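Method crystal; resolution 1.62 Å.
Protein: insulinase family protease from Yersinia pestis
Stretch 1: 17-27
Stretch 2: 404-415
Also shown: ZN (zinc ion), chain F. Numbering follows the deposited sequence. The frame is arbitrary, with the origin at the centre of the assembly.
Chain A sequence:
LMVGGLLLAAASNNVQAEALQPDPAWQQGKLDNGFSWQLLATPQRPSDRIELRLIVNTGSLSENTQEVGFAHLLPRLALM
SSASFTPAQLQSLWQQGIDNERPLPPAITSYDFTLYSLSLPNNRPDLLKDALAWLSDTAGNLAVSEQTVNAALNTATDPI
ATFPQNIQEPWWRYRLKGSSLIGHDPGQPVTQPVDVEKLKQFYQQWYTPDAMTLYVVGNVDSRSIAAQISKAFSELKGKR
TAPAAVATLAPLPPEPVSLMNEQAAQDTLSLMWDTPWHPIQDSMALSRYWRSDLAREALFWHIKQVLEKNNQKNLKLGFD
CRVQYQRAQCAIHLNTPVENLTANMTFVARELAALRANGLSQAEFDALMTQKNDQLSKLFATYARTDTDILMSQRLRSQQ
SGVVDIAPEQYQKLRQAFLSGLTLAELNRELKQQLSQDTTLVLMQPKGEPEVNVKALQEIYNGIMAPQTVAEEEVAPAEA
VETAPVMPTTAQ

Stretch 1 17-27: AEALQPDPAWQ
Stretch 2, residues 404-415: VDIAPEQYQKLR

The amide of one side chain, Q410, clamps the extended backbone of the other stretch. Its NE2 donates to A19 O at 2.8 Å and to E18 OE1 at 3.0 Å. Its OE1 accepts from Q21 N at 2.8 Å. Q410 thus satisfies backbone groups on both sides of L20. Its CB points toward stretch 1, with chi1 and chi2 both t and chi3 50°.

Residues 18-23 are extended, with phi from -107° to -55° and psi from 114° to 157°. Stretch 2 is also extended from V404 to A407, then helical from P408 onward. A407 is the N-cap residue, and Y411 N bonds A407 O at 2.9 Å.

The backbones meet in a single bridge, P22 with I406, CA to CA 4.5 Å. A407 N donates to Q21 O at 2.9 Å. D23 N reaches D405 O at 3.4 Å, a weak bond. I406 CA adds a CA-H...O contact to Q21 O at 3.2 Å. The CA atoms of D23 and A407 are 3.8 Å apart.

E18 is p, then t. Its OE1 also forms a salt bridge with K413 NZ at 2.6 Å, so one carboxylate oxygen serves both an amide and an ammonium group. K413 is t, t, p, t.

L20 (m, t) supplies apolar packing. Its CD2 lies 3.7 Å from L414 CD1 (m, t), and its CB 4.3 Å from I406 CG2 (p, t). P24 CD packs on A407 CB at 3.9 Å.

D23 and D405 are both t. D23 OD2 and D405 OD1 are like charges 4.0 Å apart. Water 1 eases this by donating to D23 OD2 and D405 OD2, each 2.7 Å from its oxygen. D23 also starts a type I turn to W26: W26 N bonds D23 O at 3.2 Å, and A25 N bonds D23 OD1 at 3.0 Å.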

ATOM      1  N   ALA A  17     -26.459   8.420 -12.312  1.00 25.68           N
ATOM      2  CA  ALA A  17     -25.403   9.039 -11.513  1.00 24.82           C
ATOM      3  C   ALA A  17     -24.370   9.714 -12.406  1.00 23.15           C
ATOM      4  O   ALA A  17     -24.156   9.337 -13.550  1.00 23.05           O
ATOM      5  CB  ALA A  17     -24.770   8.002 -10.640  1.00 24.83           C
ATOM      6  N   GLU A  18     -23.715  10.754 -11.893  1.00 21.20           N
ATOM      7  CA  GLU A  18     -22.675  11.412 -12.627  1.00 19.47           C
ATOM      8  C   GLU A  18     -21.467  10.475 -12.782  1.00 17.42           C
ATOM      9  O   GLU A  18     -21.275   9.570 -11.946  1.00 18.56           O
ATOM     10  CB  GLU A  18     -22.216  12.673 -11.893  1.00 20.10           C
ATOM     11  CG  GLU A  18     -21.629  12.397 -10.538  1.00 19.48           C
ATOM     12  CD  GLU A  18     -21.743  13.576  -9.616  1.00 19.22           C
ATOM     13  OE1 GLU A  18     -20.789  14.389  -9.574  1.00 20.56           O
ATOM     14  OE2 GLU A  18     -22.792  13.707  -8.964  1.00 20.48           O
ATOM     15  N   ALA A  19     -20.659  10.758 -13.802  1.00 15.84           N
ATOM     16  CA  ALA A  19     -19.387  10.121 -14.006  1.00 13.77           C
ATOM     17  C   ALA A  19     -18.425  10.535 -12.860  1.00 13.09           C
ATOM     18  O   ALA A  19     -18.358  11.710 -12.511  1.00 12.88           O
ATOM     19  CB  ALA A  19     -18.776  10.511 -15.299  1.00 14.92           C
ATOM     20  N   LEU A  20     -17.658   9.588 -12.341  1.00 10.49           N
ATOM     21  CA  LEU A  20     -16.567   9.972 -11.441  1.00 11.01           C
ATOM     22  C   LEU A  20     -15.511  10.782 -12.189  1.00 11.65           C
ATOM     23  O   LEU A  20     -15.202  10.478 -13.346  1.00 13.25           O
ATOM     24  CB  LEU A  20     -15.898   8.747 -10.804  1.00 11.32           C
ATOM     25  CG  LEU A  20     -16.805   7.880  -9.954  1.00 12.42           C
ATOM     26  CD1 LEU A  20     -15.988   6.655  -9.478  1.00 13.46           C
ATOM     27  CD2 LEU A  20     -17.387   8.659  -8.775  1.00 11.85           C
ATOM     28  N   GLN A  21     -14.972  11.803 -11.527  1.00 12.88           N
ATOM     29  CA  GLN A  21     -13.995  12.732 -12.062  1.00 13.34           C
ATOM     30  C   GLN A  21     -12.627  12.431 -11.447  1.00 13.75           C
ATOM     31  O   GLN A  21     -12.428  12.661 -10.262  1.00 12.22           O
ATOM     32  CB  GLN A  21     -14.364  14.180 -11.640  1.00 14.98           C
ATOM     33  CG  GLN A  21     -15.649  14.748 -12.186  1.00 17.45           C
ATOM     34  CD  GLN A  21     -15.968  16.109 -11.571  1.00 21.90           C
ATOM     35  OE1 GLN A  21     -15.054  16.840 -11.150  1.00 23.00           O
ATOM     36  NE2 GLN A  21     -17.268  16.441 -11.478  1.00 29.96           N
ATOM     37  N   PRO A  22     -11.674  11.984 -12.240  1.00 13.36           N
ATOM     38  CA  PRO A  22     -10.295  11.942 -11.729  1.00 14.25           C
ATOM     39  C   PRO A  22      -9.851  13.279 -11.228  1.00 13.59           C
ATOM     40  O   PRO A  22     -10.248  14.292 -11.760  1.00 15.63           O
ATOM     41  CB  PRO A  22      -9.462  11.526 -12.953  1.00 15.44           C
ATOM     42  CG  PRO A  22     -10.496  10.750 -13.846  1.00 17.04           C
ATOM     43  CD  PRO A  22     -11.746  11.561 -13.661  1.00 16.13           C
ATOM     44  N   ASP A  23      -9.032  13.323 -10.185  1.00 12.91           N
ATOM     45  CA  ASP A  23      -8.701  14.602  -9.590  1.00 12.39           C
ATOM     46  C   ASP A  23      -7.823  15.390 -10.567  1.00 12.98           C
ATOM     47  O   ASP A  23      -6.725  14.951 -10.875  1.00 12.73           O
ATOM     48  CB  ASP A  23      -7.953  14.340  -8.275  1.00 12.61           C
ATOM     49  CG  ASP A  23      -7.562  15.608  -7.551  1.00 14.97           C
ATOM     50  OD1 ASP A  23      -7.841  16.714  -8.049  1.00 14.15           O
ATOM     51  OD2 ASP A  23      -6.996  15.500  -6.445  1.00 15.70           O
ATOM     52  N   PRO A  24      -8.287  16.538 -11.080  1.00 14.62           N
ATOM     53  CA  PRO A  24      -7.540  17.270 -12.097  1.00 15.94           C
ATOM     54  C   PRO A  24      -6.315  17.972 -11.504  1.00 16.11           C
ATOM     55  O   PRO A  24      -5.450  18.394 -12.257  1.00 18.54           O
ATOM     56  CB  PRO A  24      -8.581  18.295 -12.621  1.00 16.84           C
ATOM     57  CG  PRO A  24      -9.439  18.534 -11.502  1.00 15.53           C
ATOM     58  CD  PRO A  24      -9.574  17.206 -10.781  1.00 15.52           C
ATOM     59  N   ALA A  25      -6.193  18.011 -10.181  1.00 15.98           N
ATOM     60  CA  ALA A  25      -4.992  18.538  -9.557  1.00 16.99           C
ATOM     61  C   ALA A  25      -3.736  17.727  -9.956  1.00 17.19           C
ATOM     62  O   ALA A  25      -2.616  18.288  -9.969  1.00 19.88           O
ATOM     63  CB  ALA A  25      -5.140  18.550  -8.087  1.00 16.85           C
ATOM     64  N   TRP A  26      -3.907  16.445 -10.270  1.00 16.00           N
ATOM     65  CA  TRP A  26      -2.815  15.579 -10.725  1.00 16.72           C
ATOM     66  C   TRP A  26      -2.660  15.695 -12.221  1.00 18.21           C
ATOM     67  O   TRP A  26      -3.461  15.052 -12.959  1.00 19.60           O
ATOM     68  CB  TRP A  26      -3.026  14.128 -10.322  1.00 16.82           C
ATOM     69  CG  TRP A  26      -2.594  13.828  -8.939  1.00 14.83           C
ATOM     70  CD1 TRP A  26      -3.345  13.789  -7.834  1.00 14.58           C
ATOM     71  CD2 TRP A  26      -1.279  13.535  -8.542  1.00 10.84           C
ATOM     72  NE1 TRP A  26      -2.604  13.464  -6.755  1.00 16.44           N
ATOM     73  CE2 TRP A  26      -1.296  13.324  -7.157  1.00 12.85           C
ATOM     74  CE3 TRP A  26      -0.070  13.449  -9.235  1.00 10.88           C
ATOM     75  CZ2 TRP A  26      -0.176  13.006  -6.452  1.00 12.58           C
ATOM     76  CZ3 TRP A  26       1.058  13.109  -8.532  1.00 10.48           C
ATOM     77  CH2 TRP A  26       0.999  12.892  -7.139  1.00 11.26           C
ATOM     78  N   GLN A  27      -1.676  16.511 -12.647  1.00 15.72           N
ATOM     79  CA  GLN A  27      -1.300  16.738 -14.022  1.00 15.79           C
ATOM     80  C   GLN A  27      -0.566  15.519 -14.518  1.00 15.02           C
ATOM     81  O   GLN A  27       0.284  14.976 -13.822  1.00 13.72           O
ATOM     82  CB  GLN A  27      -0.380  17.930 -14.190  1.00 16.55           C
ATOM     83  CG  GLN A  27      -0.871  19.219 -13.486  1.00 22.52           C
ATOM     84  CD  GLN A  27       0.116  20.343 -13.543  1.00 27.48           C
ATOM     85  OE1 GLN A  27       0.382  20.997 -12.522  1.00 29.15           O
ATOM     86  NE2 GLN A  27       0.685  20.580 -14.735  1.00 27.99           N
ATOM     87  N   VAL A 404      -9.706   4.302  -6.322  1.00 19.03           N
ATOM     88  CA  VAL A 404      -9.865   5.540  -7.136  1.00 17.05           C
ATOM     89  C   VAL A 404      -9.655   6.885  -6.419  1.00 14.57           C
ATOM     90  O   VAL A 404     -10.080   7.076  -5.254  1.00 14.81           O
ATOM     91  CB  VAL A 404     -11.264   5.559  -7.889  1.00 17.64           C
ATOM     92  CG1 VAL A 404     -12.397   5.720  -6.915  1.00 17.98           C
ATOM     93  CG2 VAL A 404     -11.251   6.645  -8.986  1.00 17.39           C
ATOM     94  N   ASP A 405      -9.006   7.805  -7.129  1.00 15.03           N
ATOM     95  CA  ASP A 405      -8.723   9.182  -6.642  1.00 13.33           C
ATOM     96  C   ASP A 405      -9.549  10.203  -7.409  1.00 13.86           C
ATOM     97  O   ASP A 405      -9.379  10.383  -8.610  1.00 15.16           O
ATOM     98  CB  ASP A 405      -7.213   9.495  -6.783  1.00 13.62           C
ATOM     99  CG  ASP A 405      -6.810  10.823  -6.213  1.00 14.84           C
ATOM    100  OD1 ASP A 405      -7.731  11.648  -5.901  1.00 17.31           O
ATOM    101  OD2 ASP A 405      -5.528  11.067  -6.206  1.00 16.20           O
ATOM    102  N   ILE A 406     -10.504  10.812  -6.731  1.00 11.56           N
ATOM    103  CA  ILE A 406     -11.472  11.664  -7.374  1.00 11.76           C
ATOM    104  C   ILE A 406     -11.302  13.129  -6.993  1.00 11.15           C
ATOM    105  O   ILE A 406     -10.733  13.408  -5.947  1.00 11.85           O
ATOM    106  CB  ILE A 406     -12.938  11.211  -7.129  1.00 12.57           C
ATOM    107  CG1 ILE A 406     -13.358  11.207  -5.690  1.00 12.92           C
ATOM    108  CG2 ILE A 406     -13.101   9.844  -7.792  1.00 10.94           C
ATOM    109  CD1 ILE A 406     -14.859  11.003  -5.535  1.00 16.39           C
ATOM    110  N   ALA A 407     -11.829  14.037  -7.823  1.00 10.66           N
ATOM    111  CA  ALA A 407     -11.788  15.477  -7.492  1.00 11.52           C
ATOM    112  C   ALA A 407     -12.346  15.708  -6.103  1.00 11.93           C
ATOM    113  O   ALA A 407     -13.378  15.154  -5.744  1.00 11.86           O
ATOM    114  CB  ALA A 407     -12.592  16.284  -8.527  1.00 11.98           C
ATOM    115  N   PRO A 408     -11.684  16.554  -5.305  1.00 14.72           N
ATOM    116  CA  PRO A 408     -12.131  16.658  -3.917  1.00 14.69           C
ATOM    117  C   PRO A 408     -13.513  17.293  -3.784  1.00 12.27           C
ATOM    118  O   PRO A 408     -14.257  16.915  -2.872  1.00 13.14           O
ATOM    119  CB  PRO A 408     -11.022  17.500  -3.244  1.00 15.42           C
ATOM    120  CG  PRO A 408     -10.233  18.114  -4.382  1.00 17.21           C
ATOM    121  CD  PRO A 408     -10.352  17.155  -5.541  1.00 16.15           C
ATOM    122  N   GLU A 409     -13.908  18.203  -4.683  1.00 12.14           N
ATOM    123  CA  GLU A 409     -15.251  18.728  -4.606  1.00 12.45           C
ATOM    124  C   GLU A 409     -16.276  17.643  -4.921  1.00 11.07           C
ATOM    125  O   GLU A 409     -17.361  17.642  -4.307  1.00 11.62           O
ATOM    126  CB  GLU A 409     -15.477  19.921  -5.514  1.00 14.75           C
ATOM    127  CG  GLU A 409     -14.727  21.140  -5.069  1.00 18.38           C
ATOM    128  CD  GLU A 409     -14.794  22.198  -6.111  1.00 23.96           C
ATOM    129  OE1 GLU A 409     -14.211  21.973  -7.194  1.00 29.97           O
ATOM    130  OE2 GLU A 409     -15.455  23.199  -5.877  1.00 28.74           O
ATOM    131  N   GLN A 410     -15.940  16.743  -5.841  1.00 11.48           N
ATOM    132  CA  GLN A 410     -16.888  15.643  -6.136  1.00 10.79           C
ATOM    133  C   GLN A 410     -16.961  14.697  -4.954  1.00 10.17           C
ATOM    134  O   GLN A 410     -18.051  14.290  -4.557  1.00 10.93           O
ATOM    135  CB  GLN A 410     -16.503  14.873  -7.373  1.00 11.12           C
ATOM    136  CG  GLN A 410     -17.611  13.865  -7.786  1.00 11.39           C
ATOM    137  CD  GLN A 410     -17.244  13.103  -9.018  1.00 11.04           C
ATOM    138  OE1 GLN A 410     -16.157  12.558  -9.080  1.00 12.03           O
ATOM    139  NE2 GLN A 410     -18.162  13.083 -10.044  1.00 12.32           N
ATOM    140  N   TYR A 411     -15.814  14.442  -4.319  1.00 10.46           N
ATOM    141  CA  TYR A 411     -15.766  13.613  -3.165  1.00 11.78           C
ATOM    142  C   TYR A 411     -16.693  14.205  -2.116  1.00 10.87           C
ATOM    143  O   TYR A 411     -17.520  13.528  -1.540  1.00 11.27           O
ATOM    144  CB  TYR A 411     -14.349  13.489  -2.629  1.00 11.06           C
ATOM    145  CG  TYR A 411     -14.263  12.700  -1.355  1.00 14.84           C
ATOM    146  CD1 TYR A 411     -13.874  11.389  -1.354  1.00 18.62           C
ATOM    147  CD2 TYR A 411     -14.583  13.296  -0.136  1.00 17.15           C
ATOM    148  CE1 TYR A 411     -13.800  10.670  -0.135  1.00 21.55           C
ATOM    149  CE2 TYR A 411     -14.528  12.589   1.050  1.00 19.64           C
ATOM    150  CZ  TYR A 411     -14.155  11.281   1.037  1.00 20.75           C
ATOM    151  OH  TYR A 411     -14.107  10.612   2.253  1.00 26.27           O
ATOM    152  N   GLN A 412     -16.561  15.504  -1.866  1.00 11.36           N
ATOM    153  CA  GLN A 412     -17.341  16.113  -0.797  1.00 12.27           C
ATOM    154  C   GLN A 412     -18.859  15.950  -1.040  1.00 11.34           C
ATOM    155  O   GLN A 412     -19.631  15.608  -0.132  1.00 12.86           O
ATOM    156  CB  GLN A 412     -16.936  17.579  -0.725  1.00 14.20           C
ATOM    157  CG  GLN A 412     -17.585  18.347   0.355  1.00 18.55           C
ATOM    158  CD  GLN A 412     -17.087  19.802   0.334  1.00 24.82           C
ATOM    159  OE1 GLN A 412     -16.786  20.380   1.369  1.00 27.20           O
ATOM    160  NE2 GLN A 412     -16.957  20.368  -0.868  1.00 29.89           N
ATOM    161  N   LYS A 413     -19.283  16.173  -2.274  1.00 10.35           N
ATOM    162  CA  LYS A 413     -20.645  16.060  -2.652  1.00 10.04           C
ATOM    163  C   LYS A 413     -21.147  14.602  -2.558  1.00 10.46           C
ATOM    164  O   LYS A 413     -22.204  14.314  -1.968  1.00 10.69           O
ATOM    165  CB  LYS A 413     -20.844  16.590  -4.067  1.00 12.33           C
ATOM    166  CG  LYS A 413     -22.229  16.481  -4.609  1.00 14.90           C
ATOM    167  CD  LYS A 413     -22.295  16.902  -6.038  1.00 17.08           C
ATOM    168  CE  LYS A 413     -21.655  15.922  -6.971  1.00 23.49           C
ATOM    169  NZ  LYS A 413     -21.506  16.532  -8.325  1.00 24.77           N
ATOM    170  N   LEU A 414     -20.411  13.689  -3.175  1.00  9.95           N
ATOM    171  CA  LEU A 414     -20.833  12.287  -3.135  1.00 10.16           C
ATOM    172  C   LEU A 414     -20.830  11.707  -1.718  1.00  9.79           C
ATOM    173  O   LEU A 414     -21.747  10.957  -1.343  1.00 10.58           O
ATOM    174  CB  LEU A 414     -19.980  11.461  -4.093  1.00 10.68           C
ATOM    175  CG  LEU A 414     -20.160  11.788  -5.584  1.00 10.47           C
ATOM    176  CD1 LEU A 414     -19.225  10.854  -6.465  1.00 12.41           C
ATOM    177  CD2 LEU A 414     -21.566  11.602  -6.085  1.00 11.88           C
ATOM    178  N   ARG A 415     -19.819  12.046  -0.913  1.00 10.23           N
ATOM    179  CA  ARG A 415     -19.706  11.545   0.463  1.00 10.70           C
ATOM    180  C   ARG A 415     -20.837  12.133   1.320  1.00 11.42           C
ATOM    181  O   ARG A 415     -21.461  11.415   2.117  1.00 12.55           O
ATOM    182  CB  ARG A 415     -18.349  11.947   1.075  1.00 10.24           C
ATOM    183  CG  ARG A 415     -18.119  11.402   2.511  1.00 11.45           C
ATOM    184  CD  ARG A 415     -17.883   9.975   2.516  1.00 14.68           C
ATOM    185  NE  ARG A 415     -17.617   9.524   3.867  1.00 12.72           N
ATOM    186  CZ  ARG A 415     -17.449   8.258   4.226  1.00 16.34           C
ATOM    187  NH1 ARG A 415     -17.539   7.259   3.359  1.00 17.19           N
ATOM    188  NH2 ARG A 415     -17.179   7.995   5.488  1.00 18.51           N
TER
HETATM  189 ZN    ZN F 605     -14.471  23.867  -8.155  0.60 32.25          ZN
HETATM  190  O   HOH W   1      -5.451  13.598  -5.280  1.00 18.93           O
HETATM  191  O   HOH W   2      -7.228  10.412 -10.242  1.00 28.95           O
HETATM  192  O   HOH W   3     -12.996  24.335  -7.182  1.00 38.91           O